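Local coordinates for protein alpha-ketoglutarate-dependent non-heme iron oxygenase EasH (PDB 5M0T) that probably acts as an iron(II)- and 2-oxoglutarate-dependent oxygenase in the biosynthesis of the ergot alkaloid cycloclavine, at residues Gly38-Asp43 with Asp89-Asp94; Arg46-Glu51 with Thr157-Phe162; Glu95-Leu100 with Phe225-Gln230. All coordinates share one frame; numbering follows the deposited sequence.

Contact 1: Gly38-Asp43 with Asp89-Asp94; sequences GFMSAD and DELMND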
ATOM      1  N   GLY A  38      -9.337 -28.210  10.356  1.00 44.31           N
ATOM      2  CA  GLY A  38     -10.665 -27.916   9.845  1.00 44.49           C
ATOM      3  C   GLY A  38     -10.915 -26.448   9.623  1.00 43.39           C
ATOM      4  O   GLY A  38     -12.002 -25.963   9.916  1.00 45.04           O
ATOM      5  N   PHE A  39      -9.912 -25.730   9.119  1.00 41.43           N
ATOM      6  CA  PHE A  39     -10.100 -24.313   8.783  1.00 40.67           C
ATOM      7  C   PHE A  39     -11.228 -24.179   7.756  1.00 41.53           C
ATOM      8  O   PHE A  39     -12.121 -23.363   7.912  1.00 41.92           O
ATOM      9  CB  PHE A  39      -8.785 -23.696   8.272  1.00 37.51           C
ATOM     10  CG  PHE A  39      -8.926 -22.277   7.799  1.00 38.67           C
ATOM     11  CD1 PHE A  39      -9.233 -21.259   8.703  1.00 39.66           C
ATOM     12  CD2 PHE A  39      -8.782 -21.959   6.446  1.00 39.68           C
ATOM     13  CE1 PHE A  39      -9.391 -19.955   8.269  1.00 39.84           C
ATOM     14  CE2 PHE A  39      -8.933 -20.658   6.005  1.00 39.25           C
ATOM     15  CZ  PHE A  39      -9.246 -19.657   6.916  1.00 41.33           C
ATOM     16  N   MET A  40     -11.156 -25.001   6.709  1.00 44.76           N
ATOM     17  CA  MET A  40     -12.245 -25.194   5.765  1.00 45.46           C
ATOM     18  C   MET A  40     -12.769 -26.604   5.951  1.00 47.08           C
ATOM     19  O   MET A  40     -12.002 -27.521   6.259  1.00 46.17           O
ATOM     20  CB  MET A  40     -11.746 -25.004   4.336  1.00 48.70           C
ATOM     21  CG  MET A  40     -11.408 -23.557   3.997  1.00 48.35           C
ATOM     22  SD  MET A  40     -10.694 -23.359   2.348  1.00 54.53           S
ATOM     23  CE  MET A  40     -11.997 -23.952   1.270  1.00 59.07           C
ATOM     24  N   SER A  41     -14.075 -26.784   5.783  1.00 48.68           N
ATOM     25  CA  SER A  41     -14.673 -28.127   5.796  1.00 53.18           C
ATOM     26  C   SER A  41     -14.350 -28.891   4.511  1.00 54.63           C
ATOM     27  O   SER A  41     -13.916 -28.306   3.507  1.00 53.23           O
ATOM     28  CB  SER A  41     -16.192 -28.042   5.947  1.00 55.89           C
ATOM     29  OG  SER A  41     -16.756 -27.377   4.832  1.00 57.24           O
ATOM     30  N   ALA A  42     -14.595 -30.197   4.547  1.00 56.32           N
ATOM     31  CA  ALA A  42     -14.433 -31.060   3.371  1.00 56.26           C
ATOM     32  C   ALA A  42     -15.300 -30.577   2.210  1.00 58.23           C
ATOM     33  O   ALA A  42     -14.839 -30.541   1.065  1.00 57.37           O
ATOM     34  CB  ALA A  42     -14.768 -32.498   3.719  1.00 57.95           C
ATOM     35  N   ASP A  43     -16.537 -30.181   2.517  1.00 61.63           N
ATOM     36  CA  ASP A  43     -17.483 -29.688   1.508  1.00 63.55           C
ATOM     37  C   ASP A  43     -17.033 -28.391   0.846  1.00 60.81           C
ATOM     38  O   ASP A  43     -17.223 -28.211  -0.360  1.00 63.52           O
ATOM     39  CB  ASP A  43     -18.873 -29.480   2.106  1.00 67.64           C
ATOM     40  CG  ASP A  43     -19.881 -29.032   1.063  1.00 71.65           C
ATOM     41  OD1 ASP A  43     -20.354 -29.894   0.296  1.00 72.90           O
ATOM     42  OD2 ASP A  43     -20.163 -27.813   0.989  1.00 70.31           O
ATOM     43  N   ASP A  89     -17.375 -14.803  -1.033  1.00 57.34           N
ATOM     44  CA  ASP A  89     -18.514 -14.812  -0.086  1.00 59.27           C
ATOM     45  C   ASP A  89     -18.254 -15.544   1.235  1.00 59.30           C
ATOM     46  O   ASP A  89     -18.703 -15.086   2.277  1.00 60.86           O
ATOM     47  CB  ASP A  89     -19.731 -15.461  -0.737  1.00 62.01           C
ATOM     48  CG  ASP A  89     -20.207 -14.739  -1.982  1.00 64.96           C
ATOM     49  OD1 ASP A  89     -19.632 -13.699  -2.357  1.00 63.04           O
ATOM     50  OD2 ASP A  89     -21.187 -15.233  -2.595  1.00 70.90           O
ATOM     51  N   GLU A  90     -17.563 -16.682   1.192  1.00 60.33           N
ATOM     52  CA  GLU A  90     -17.345 -17.505   2.385  1.00 59.76           C
ATOM     53  C   GLU A  90     -16.039 -17.129   3.086  1.00 56.06           C
ATOM     54  O   GLU A  90     -16.051 -16.768   4.255  1.00 57.91           O
ATOM     55  CB  GLU A  90     -17.405 -19.002   2.035  1.00 63.18           C
ATOM     56  CG  GLU A  90     -18.666 -19.371   1.240  1.00 68.02           C
ATOM     57  CD  GLU A  90     -18.970 -20.870   1.136  1.00 69.63           C
ATOM     58  OE1 GLU A  90     -18.653 -21.655   2.060  1.00 71.64           O
ATOM     59  OE2 GLU A  90     -19.566 -21.268   0.114  1.00 71.38           O
ATOM     60  N   LEU A  91     -14.925 -17.159   2.364  1.00 55.36           N
ATOM     61  CA  LEU A  91     -13.608 -16.894   2.963  1.00 51.14           C
ATOM     62  C   LEU A  91     -13.375 -15.427   3.356  1.00 48.98           C
ATOM     63  O   LEU A  91     -12.842 -15.149   4.440  1.00 45.63           O
ATOM     64  CB  LEU A  91     -12.490 -17.360   2.040  1.00 52.04           C
ATOM     65  CG  LEU A  91     -12.490 -18.863   1.782  1.00 54.13           C
ATOM     66  CD1 LEU A  91     -11.473 -19.187   0.695  1.00 54.06           C
ATOM     67  CD2 LEU A  91     -12.198 -19.647   3.061  1.00 54.94           C
ATOM     68  N   MET A  92     -13.776 -14.492   2.499  1.00 48.26           N
ATOM     69  CA  MET A  92     -13.616 -13.077   2.809  1.00 48.88           C
ATOM     70  C   MET A  92     -14.576 -12.564   3.902  1.00 51.74           C
ATOM     71  O   MET A  92     -14.408 -11.425   4.354  1.00 49.85           O
ATOM     72  CB  MET A  92     -13.709 -12.208   1.545  1.00 51.25           C
ATOM     73  CG  MET A  92     -12.510 -12.317   0.606  1.00 51.78           C
ATOM     74  SD  MET A  92     -10.902 -11.983   1.379  1.00 53.23           S
ATOM     75  CE  MET A  92     -10.353 -13.638   1.815  1.00 55.04           C
ATOM     76  N   ASN A  93     -15.546 -13.383   4.333  1.00 50.78           N
ATOM     77  CA  ASN A  93     -16.389 -13.067   5.488  1.00 51.65           C
ATOM     78  C   ASN A  93     -16.190 -14.011   6.678  1.00 53.08           C
ATOM     79  O   ASN A  93     -16.981 -13.995   7.619  1.00 54.03           O
ATOM     80  CB  ASN A  93     -17.850 -13.111   5.057  1.00 52.52           C
ATOM     81  CG  ASN A  93     -18.182 -12.037   4.060  1.00 52.27           C
ATOM     82  OD1 ASN A  93     -18.190 -10.837   4.401  1.00 50.95           O
ATOM     83  ND2 ASN A  93     -18.455 -12.444   2.822  1.00 53.49           N
ATOM     84  N   ASP A  94     -15.149 -14.835   6.652  1.00 52.39           N
ATOM     85  CA  ASP A  94     -14.943 -15.830   7.705  1.00 54.63           C
ATOM     86  C   ASP A  94     -14.585 -15.175   9.051  1.00 53.88           C
ATOM     87  O   ASP A  94     -13.574 -14.482   9.166  1.00 52.52           O
ATOM     88  CB  ASP A  94     -13.839 -16.808   7.304  1.00 57.57           C
ATOM     89  CG  ASP A  94     -13.796 -18.025   8.189  1.00 63.04           C
ATOM     90  OD1 ASP A  94     -12.886 -18.132   9.032  1.00 63.07           O
ATOM     91  OD2 ASP A  94     -14.699 -18.879   8.075  1.00 80.97           O
TER

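Contact 2: Arg46-Glu51 with Thr157-Phe162; sequences RRFNGE and TALTDF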
ATOM      1  N   ARG A  46     -14.060 -29.333  -1.582  1.00 57.71           N
ATOM      2  CA  ARG A  46     -14.642 -29.894  -2.810  1.00 61.98           C
ATOM      3  C   ARG A  46     -15.184 -28.806  -3.739  1.00 64.29           C
ATOM      4  O   ARG A  46     -14.832 -28.774  -4.926  1.00 68.30           O
ATOM      5  CB  ARG A  46     -15.759 -30.904  -2.495  1.00 65.05           C
ATOM      6  N   ARG A  47     -16.012 -27.911  -3.198  1.00 63.50           N
ATOM      7  CA  ARG A  47     -16.606 -26.827  -3.991  1.00 64.99           C
ATOM      8  C   ARG A  47     -15.571 -25.815  -4.487  1.00 62.26           C
ATOM      9  O   ARG A  47     -15.631 -25.400  -5.642  1.00 65.31           O
ATOM     10  CB  ARG A  47     -17.743 -26.114  -3.229  1.00 66.98           C
ATOM     11  CG  ARG A  47     -19.068 -26.860  -3.289  1.00 70.38           C
ATOM     12  CD  ARG A  47     -20.196 -26.083  -2.636  1.00 72.91           C
ATOM     13  NE  ARG A  47     -19.964 -25.877  -1.201  1.00 69.41           N
ATOM     14  CZ  ARG A  47     -19.806 -24.700  -0.584  1.00 68.99           C
ATOM     15  NH1 ARG A  47     -19.861 -23.541  -1.243  1.00 70.29           N
ATOM     16  NH2 ARG A  47     -19.608 -24.678   0.733  1.00 65.36           N
ATOM     17  N   PHE A  48     -14.624 -25.432  -3.631  1.00 58.00           N
ATOM     18  CA  PHE A  48     -13.541 -24.535  -4.044  1.00 57.24           C
ATOM     19  C   PHE A  48     -12.712 -25.158  -5.173  1.00 57.82           C
ATOM     20  O   PHE A  48     -12.484 -24.517  -6.192  1.00 57.63           O
ATOM     21  CB  PHE A  48     -12.635 -24.169  -2.859  1.00 55.43           C
ATOM     22  CG  PHE A  48     -11.599 -23.126  -3.188  1.00 52.34           C
ATOM     23  CD1 PHE A  48     -11.986 -21.841  -3.540  1.00 53.41           C
ATOM     24  CD2 PHE A  48     -10.240 -23.427  -3.150  1.00 52.48           C
ATOM     25  CE1 PHE A  48     -11.049 -20.878  -3.852  1.00 53.12           C
ATOM     26  CE2 PHE A  48      -9.295 -22.465  -3.452  1.00 50.12           C
ATOM     27  CZ  PHE A  48      -9.698 -21.192  -3.801  1.00 51.59           C
ATOM     28  N   ASN A  49     -12.295 -26.412  -4.996  1.00 58.15           N
ATOM     29  CA  ASN A  49     -11.604 -27.160  -6.065  1.00 60.73           C
ATOM     30  C   ASN A  49     -12.391 -27.190  -7.376  1.00 67.33           C
ATOM     31  O   ASN A  49     -11.813 -26.951  -8.433  1.00 73.28           O
ATOM     32  CB  ASN A  49     -11.256 -28.591  -5.619  1.00 59.61           C
ATOM     33  CG  ASN A  49     -10.023 -28.642  -4.721  1.00 56.06           C
ATOM     34  OD1 ASN A  49      -9.120 -27.814  -4.831  1.00 53.36           O
ATOM     35  ND2 ASN A  49      -9.991 -29.615  -3.817  1.00 55.82           N
ATOM     36  N   GLY A  50     -13.698 -27.462  -7.301  1.00 68.27           N
ATOM     37  CA  GLY A  50     -14.575 -27.422  -8.475  1.00 69.85           C
ATOM     38  C   GLY A  50     -14.501 -26.105  -9.237  1.00 70.45           C
ATOM     39  O   GLY A  50     -14.352 -26.105 -10.459  1.00 72.03           O
ATOM     40  N   GLU A  51     -14.584 -24.989  -8.505  1.00 67.81           N
ATOM     41  CA  GLU A  51     -14.467 -23.635  -9.080  1.00 68.07           C
ATOM     42  C   GLU A  51     -13.080 -23.349  -9.686  1.00 66.37           C
ATOM     43  O   GLU A  51     -12.973 -22.711 -10.733  1.00 68.64           O
ATOM     44  CB  GLU A  51     -14.791 -22.556  -8.019  1.00 66.39           C
ATOM     45  CG  GLU A  51     -16.250 -22.518  -7.565  1.00 68.62           C
ATOM     46  CD  GLU A  51     -16.638 -21.238  -6.811  1.00 68.49           C
ATOM     47  OE1 GLU A  51     -16.004 -20.894  -5.777  1.00 62.55           O
ATOM     48  OE2 GLU A  51     -17.600 -20.570  -7.262  1.00 70.66           O
ATOM     49  N   THR A 157      -4.079 -23.250   3.233  1.00 38.33           N
ATOM     50  CA  THR A 157      -4.977 -24.378   3.363  1.00 39.08           C
ATOM     51  C   THR A 157      -4.559 -25.520   2.437  1.00 39.54           C
ATOM     52  O   THR A 157      -4.257 -25.303   1.264  1.00 42.43           O
ATOM     53  CB  THR A 157      -6.420 -23.947   3.034  1.00 39.11           C
ATOM     54  OG1 THR A 157      -6.762 -22.795   3.807  1.00 41.25           O
ATOM     55  CG2 THR A 157      -7.396 -25.070   3.301  1.00 40.51           C
ATOM     56  N   ALA A 158      -4.572 -26.737   2.974  1.00 39.60           N
ATOM     57  CA  ALA A 158      -4.360 -27.940   2.192  1.00 39.47           C
ATOM     58  C   ALA A 158      -5.639 -28.283   1.410  1.00 41.42           C
ATOM     59  O   ALA A 158      -6.705 -28.460   1.992  1.00 42.32           O
ATOM     60  CB  ALA A 158      -3.946 -29.092   3.097  1.00 39.57           C
ATOM     61  N   LEU A 159      -5.525 -28.353   0.089  1.00 42.11           N
ATOM     62  CA  LEU A 159      -6.638 -28.737  -0.777  1.00 43.20           C
ATOM     63  C   LEU A 159      -6.546 -30.177  -1.253  1.00 44.73           C
ATOM     64  O   LEU A 159      -7.501 -30.671  -1.858  1.00 46.58           O
ATOM     65  CB  LEU A 159      -6.726 -27.795  -1.976  1.00 42.99           C
ATOM     66  CG  LEU A 159      -6.973 -26.318  -1.665  1.00 41.45           C
ATOM     67  CD1 LEU A 159      -6.974 -25.495  -2.943  1.00 41.42           C
ATOM     68  CD2 LEU A 159      -8.284 -26.133  -0.899  1.00 42.64           C
ATOM     69  N   THR A 160      -5.386 -30.808  -1.034  1.00 44.57           N
ATOM     70  CA  THR A 160      -5.207 -32.252  -1.115  1.00 45.59           C
ATOM     71  C   THR A 160      -4.529 -32.667   0.189  1.00 44.33           C
ATOM     72  O   THR A 160      -4.188 -31.808   1.003  1.00 43.49           O
ATOM     73  CB  THR A 160      -4.248 -32.647  -2.252  1.00 47.79           C
ATOM     74  OG1 THR A 160      -2.972 -32.033  -2.030  1.00 45.49           O
ATOM     75  CG2 THR A 160      -4.785 -32.230  -3.610  1.00 48.91           C
ATOM     76  N   ASP A 161      -4.294 -33.969   0.376  1.00 46.61           N
ATOM     77  CA  ASP A 161      -3.451 -34.432   1.494  1.00 46.23           C
ATOM     78  C   ASP A 161      -2.098 -33.726   1.427  1.00 43.96           C
ATOM     79  O   ASP A 161      -1.592 -33.487   0.344  1.00 44.18           O
ATOM     80  CB  ASP A 161      -3.257 -35.962   1.496  1.00 47.52           C
ATOM     81  CG  ASP A 161      -4.503 -36.736   2.011  1.00 50.28           C
ATOM     82  OD1 ASP A 161      -5.235 -36.292   2.922  1.00 52.35           O
ATOM     83  OD2 ASP A 161      -4.760 -37.830   1.494  1.00 53.58           O
ATOM     84  N   PHE A 162      -1.574 -33.347   2.586  1.00 41.39           N
ATOM     85  CA  PHE A 162      -0.271 -32.722   2.746  1.00 39.53           C
ATOM     86  C   PHE A 162       0.559 -33.710   3.562  1.00 40.50           C
ATOM     87  O   PHE A 162       0.231 -33.956   4.727  1.00 38.55           O
ATOM     88  CB  PHE A 162      -0.387 -31.408   3.533  1.00 38.39           C
ATOM     89  CG  PHE A 162      -0.307 -30.156   2.703  1.00 37.39           C
ATOM     90  CD1 PHE A 162      -0.931 -30.060   1.465  1.00 39.54           C
ATOM     91  CD2 PHE A 162       0.353 -29.050   3.193  1.00 36.60           C
ATOM     92  CE1 PHE A 162      -0.849 -28.896   0.718  1.00 39.95           C
ATOM     93  CE2 PHE A 162       0.423 -27.874   2.460  1.00 37.58           C
ATOM     94  CZ  PHE A 162      -0.169 -27.800   1.211  1.00 38.39           C
TER

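Contact 3: Glu95-Leu100 with Phe225-Gln230; sequences ELLHGL and FPLIMQ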
ATOM      1  N   GLU A  95     -15.415 -15.418  10.065  1.00 52.82           N
ATOM      2  CA  GLU A  95     -15.203 -14.854  11.399  1.00 51.91           C
ATOM      3  C   GLU A  95     -13.879 -15.222  12.045  1.00 47.05           C
ATOM      4  O   GLU A  95     -13.297 -14.391  12.720  1.00 44.28           O
ATOM      5  CB  GLU A  95     -16.375 -15.193  12.330  1.00 56.83           C
ATOM      6  CG  GLU A  95     -17.523 -14.214  12.097  1.00 61.23           C
ATOM      7  CD  GLU A  95     -18.903 -14.737  12.454  1.00 64.41           C
ATOM      8  OE1 GLU A  95     -19.325 -15.765  11.883  1.00 66.64           O
ATOM      9  OE2 GLU A  95     -19.590 -14.085  13.273  1.00 72.33           O
ATOM     10  N   LEU A  96     -13.392 -16.439  11.843  1.00 46.12           N
ATOM     11  CA  LEU A  96     -12.097 -16.813  12.402  1.00 45.36           C
ATOM     12  C   LEU A  96     -10.945 -16.030  11.733  1.00 44.45           C
ATOM     13  O   LEU A  96     -10.063 -15.524  12.419  1.00 43.94           O
ATOM     14  CB  LEU A  96     -11.853 -18.326  12.319  1.00 45.69           C
ATOM     15  CG  LEU A  96     -10.484 -18.780  12.838  1.00 44.69           C
ATOM     16  CD1 LEU A  96     -10.331 -18.384  14.292  1.00 46.09           C
ATOM     17  CD2 LEU A  96     -10.295 -20.271  12.678  1.00 44.41           C
ATOM     18  N   LEU A  97     -10.968 -15.929  10.408  1.00 45.01           N
ATOM     19  CA  LEU A  97      -9.966 -15.150   9.685  1.00 44.67           C
ATOM     20  C   LEU A  97      -9.922 -13.716  10.209  1.00 43.28           C
ATOM     21  O   LEU A  97      -8.867 -13.191  10.516  1.00 43.16           O
ATOM     22  CB  LEU A  97     -10.255 -15.161   8.177  1.00 46.10           C
ATOM     23  CG  LEU A  97      -9.284 -14.458   7.213  1.00 46.65           C
ATOM     24  CD1 LEU A  97      -9.187 -15.228   5.891  1.00 47.76           C
ATOM     25  CD2 LEU A  97      -9.668 -13.005   6.968  1.00 46.92           C
ATOM     26  N   HIS A  98     -11.082 -13.098  10.320  1.00 45.04           N
ATOM     27  CA  HIS A  98     -11.160 -11.715  10.756  1.00 45.39           C
ATOM     28  C   HIS A  98     -10.782 -11.516  12.220  1.00 44.04           C
ATOM     29  O   HIS A  98     -10.162 -10.520  12.550  1.00 42.75           O
ATOM     30  CB  HIS A  98     -12.542 -11.150  10.460  1.00 48.76           C
ATOM     31  CG  HIS A  98     -12.775 -10.923   9.009  1.00 50.02           C
ATOM     32  ND1 HIS A  98     -12.146  -9.915   8.315  1.00 50.52           N
ATOM     33  CD2 HIS A  98     -13.528 -11.590   8.110  1.00 53.05           C
ATOM     34  CE1 HIS A  98     -12.516  -9.957   7.049  1.00 50.01           C
ATOM     35  NE2 HIS A  98     -13.352 -10.965   6.900  1.00 52.58           N
ATOM     36  N   GLY A  99     -11.128 -12.461  13.088  1.00 44.50           N
ATOM     37  CA  GLY A  99     -10.716 -12.388  14.498  1.00 44.19           C
ATOM     38  C   GLY A  99      -9.204 -12.381  14.660  1.00 41.98           C
ATOM     39  O   GLY A  99      -8.667 -11.595  15.432  1.00 40.45           O
ATOM     40  N   LEU A 100      -8.530 -13.250  13.910  1.00 39.74           N
ATOM     41  CA  LEU A 100      -7.070 -13.356  13.946  1.00 38.48           C
ATOM     42  C   LEU A 100      -6.380 -12.134  13.342  1.00 38.00           C
ATOM     43  O   LEU A 100      -5.386 -11.649  13.898  1.00 37.72           O
ATOM     44  CB  LEU A 100      -6.599 -14.628  13.236  1.00 37.55           C
ATOM     45  CG  LEU A 100      -6.958 -15.928  13.946  1.00 38.46           C
ATOM     46  CD1 LEU A 100      -6.920 -17.120  12.999  1.00 38.29           C
ATOM     47  CD2 LEU A 100      -6.051 -16.168  15.126  1.00 38.57           C
ATOM     48  N   PHE A 225      -3.200 -23.756  -0.785  1.00 38.62           N
ATOM     49  CA  PHE A 225      -4.013 -22.550  -0.980  1.00 39.04           C
ATOM     50  C   PHE A 225      -3.565 -21.459  -0.016  1.00 38.67           C
ATOM     51  O   PHE A 225      -4.156 -21.306   1.051  1.00 37.56           O
ATOM     52  CB  PHE A 225      -5.486 -22.945  -0.787  1.00 40.08           C
ATOM     53  CG  PHE A 225      -6.462 -21.808  -0.788  1.00 41.90           C
ATOM     54  CD1 PHE A 225      -6.262 -20.655  -1.529  1.00 43.81           C
ATOM     55  CD2 PHE A 225      -7.635 -21.922  -0.058  1.00 45.62           C
ATOM     56  CE1 PHE A 225      -7.190 -19.632  -1.511  1.00 44.76           C
ATOM     57  CE2 PHE A 225      -8.561 -20.904  -0.038  1.00 46.97           C
ATOM     58  CZ  PHE A 225      -8.340 -19.757  -0.765  1.00 46.78           C
ATOM     59  N   PRO A 226      -2.476 -20.739  -0.351  1.00 39.30           N
ATOM     60  CA  PRO A 226      -2.070 -19.595   0.460  1.00 37.46           C
ATOM     61  C   PRO A 226      -3.042 -18.442   0.327  1.00 38.57           C
ATOM     62  O   PRO A 226      -3.416 -18.080  -0.774  1.00 39.89           O
ATOM     63  CB  PRO A 226      -0.708 -19.194  -0.132  1.00 37.37           C
ATOM     64  CG  PRO A 226      -0.706 -19.788  -1.502  1.00 40.08           C
ATOM     65  CD  PRO A 226      -1.412 -21.097  -1.310  1.00 40.72           C
ATOM     66  N   LEU A 227      -3.448 -17.878   1.453  1.00 37.54           N
ATOM     67  CA  LEU A 227      -4.284 -16.705   1.473  1.00 38.66           C
ATOM     68  C   LEU A 227      -3.617 -15.753   2.447  1.00 40.31           C
ATOM     69  O   LEU A 227      -3.574 -16.015   3.659  1.00 39.40           O
ATOM     70  CB  LEU A 227      -5.702 -17.107   1.907  1.00 39.77           C
ATOM     71  CG  LEU A 227      -6.829 -16.079   1.897  1.00 40.43           C
ATOM     72  CD1 LEU A 227      -8.138 -16.812   2.176  1.00 45.55           C
ATOM     73  CD2 LEU A 227      -6.618 -14.973   2.930  1.00 40.82           C
ATOM     74  N   ILE A 228      -3.087 -14.650   1.924  1.00 39.27           N
ATOM     75  CA  ILE A 228      -2.259 -13.757   2.732  1.00 35.65           C
ATOM     76  C   ILE A 228      -2.973 -12.436   2.983  1.00 35.11           C
ATOM     77  O   ILE A 228      -3.270 -11.688   2.047  1.00 35.64           O
ATOM     78  CB  ILE A 228      -0.874 -13.542   2.100  1.00 33.68           C
ATOM     79  CG1 ILE A 228      -0.299 -14.881   1.615  1.00 34.18           C
ATOM     80  CG2 ILE A 228       0.061 -12.887   3.096  1.00 32.51           C
ATOM     81  CD1 ILE A 228       1.066 -14.792   0.954  1.00 34.24           C
ATOM     82  N   MET A 229      -3.256 -12.169   4.259  1.00 35.09           N
ATOM     83  CA  MET A 229      -3.783 -10.870   4.697  1.00 34.78           C
ATOM     84  C   MET A 229      -2.625  -9.994   5.130  1.00 32.97           C
ATOM     85  O   MET A 229      -1.602 -10.478   5.608  1.00 32.19           O
ATOM     86  CB  MET A 229      -4.771 -11.034   5.858  1.00 35.44           C
ATOM     87  CG  MET A 229      -5.905 -11.995   5.563  1.00 37.22           C
ATOM     88  SD  MET A 229      -6.853 -11.574   4.098  1.00 41.78           S
ATOM     89  CE  MET A 229      -7.601 -10.028   4.593  1.00 41.17           C
ATOM     90  N   GLN A 230      -2.824  -8.691   4.995  1.00 33.27           N
ATOM     91  CA  GLN A 230      -1.766  -7.724   5.198  1.00 31.55           C
ATOM     92  C   GLN A 230      -2.267  -6.443   5.845  1.00 29.97           C
ATOM     93  O   GLN A 230      -3.392  -6.022   5.611  1.00 29.96           O
ATOM     94  CB  GLN A 230      -1.155  -7.435   3.831  1.00 30.48           C
ATOM     95  CG  GLN A 230      -0.152  -6.306   3.732  1.00 30.55           C
ATOM     96  CD  GLN A 230       0.592  -6.378   2.408  1.00 31.86           C
ATOM     97  OE1 GLN A 230       1.303  -7.341   2.138  1.00 31.88           O
ATOM     98  NE2 GLN A 230       0.381  -5.393   1.562  1.00 32.43           N
TER

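Contact 1: Gly38-Asp43 with Asp89-Asp94
F39 and M40, neighbours in the loop ahead of helix 42-52, meet D94 and L91 respectively. CG of F39 stands anti to its backbone N, and this chi1 of 175° swings the ring out until its rim reaches D94, with CE1 of F39 4.0 Å from OD1 of D94. Ring and carboxylate planes are 69° apart and the oxygen approaches the ring obliquely, which supports plain packing and no directed bond. D94 spends its oxygens otherwise: OD1 accepts from L97 N, making D94 the N-cap of helix 95-105, while OD2 forms a salt bridge with R17. The second pair is apolar. M40 and L91 cross at about a right angle, and L91 CD2 lies 4.1 Å from SD of M40. In the double-stranded beta-helix expected of this cupin-clan family, the pair packs against the major sheet: M40 and L91 both touch F225, and the F39 ring meets that of F155. On the other segment, a type I turn from L91 to D94 carries the chain between helices 85-91 and 95-105. N93 braces it, its ND2 donating to O of D89 at 2.7 Å and nearly straight (170°), though from above the carbonyl plane. Farther out, D43 OD2 and E90 OE1 stand 6.4 Å apart; R47 forms salt bridges with both side chains, which would offset their like charges.

Contact 2: Arg46-Glu51 with Thr157-Phe162
L159 is the one residue of 157-162 that meets the helix, and it receives F48 and N49 together. The buried, enclosed part is apolar. L159 CD1 sits at the edge of the F48 ring, in its plane and 3.9 Å from CE2, while L159 CD2 lies 4.0 Å from CD2 of F48; the two side chains cross at about a right angle. A chi1 of -173° places CG of F48 opposite N across the CA-CB bond, directing the ring inward from the helix, where it also stacks with the ring of F225. The N49 side is polar and partly exposed, yet its atoms approach just as closely. N49 and L159 slide past each other in opposite directions, bringing N49 OD1 to 3.7 Å from CB of L159. The amide nitrogen then reaches beyond the side chain to the backbone: N49 ND2 donates to O of L159 at 3.3 Å, a weak bond by its length although fairly straight at 160°. Beyond L159 the chain is fastened by T160 OG1, bonded to R223 N as well as to D161 O, and by D161 OD1, bonded to N197. Helix 42-52 is thus laid against the end of strand 152-158, as where an N-terminal helix flanks the major sheet of a double-stranded beta-helix.

Contact 3: Glu95-Leu100 with Phe225-Gln230
L97 has the H98 ring on one side and L227 and M229 on the other: its CD2 lies 4.1 Å above the plane of the H98 ring, over the centre of that face. The imidazole is held by both nitrogens, NE2 to the carbonyl oxygen of M92 and ND1 to OH of Y112. This double tie should fix the rotation of the ring and thus the surface it offers to L97. Across the contact the two methyls of L97 divide the work. CD1 meets L227 tip to tip, 3.9 Å from its CD2. The other methyl, CD2, lies 4.1 Å from CG of M229, whose side chain crosses that of L97 at about a right angle. The first torsions of L97 and L227 (chi1 -177° and -175°) extend both leucines, and their CA-CB bonds face each other's segment. Through L97, helix 95-105 packs on strand 222-231, which is paired with strands 112-122 and 152-158 in the major sheet. Only leucine methyls and the CG methylene of M229 touch, and such a joint is hydrophobic and non-directional; the directed bonds beside it are those of the H98 nitrogens.

All three contacts are largely buried, but their depth differs: the centre of contact 3 lies about 7 Å from the chain centre, those of contacts 1 and 2 about 13 and 15 Å. Their chemistry differs too. Contact 3 is wholly apolar, contact 1 adds a carboxylate beside a ring, and contact 2 alone has a hydrogen bond between its segments, a single weak one on its partly exposed side. Contacts 1 and 2 both use helix 42-52, and F39 and M40 of the former pack on T157 of the latter. Contacts 2 and 3 reach neighbouring strands, where T157 N lies 2.9 Å from O of F225. Contacts 1 and 3 meet where M92 CE lies 3.9 Å from CD1 of L227.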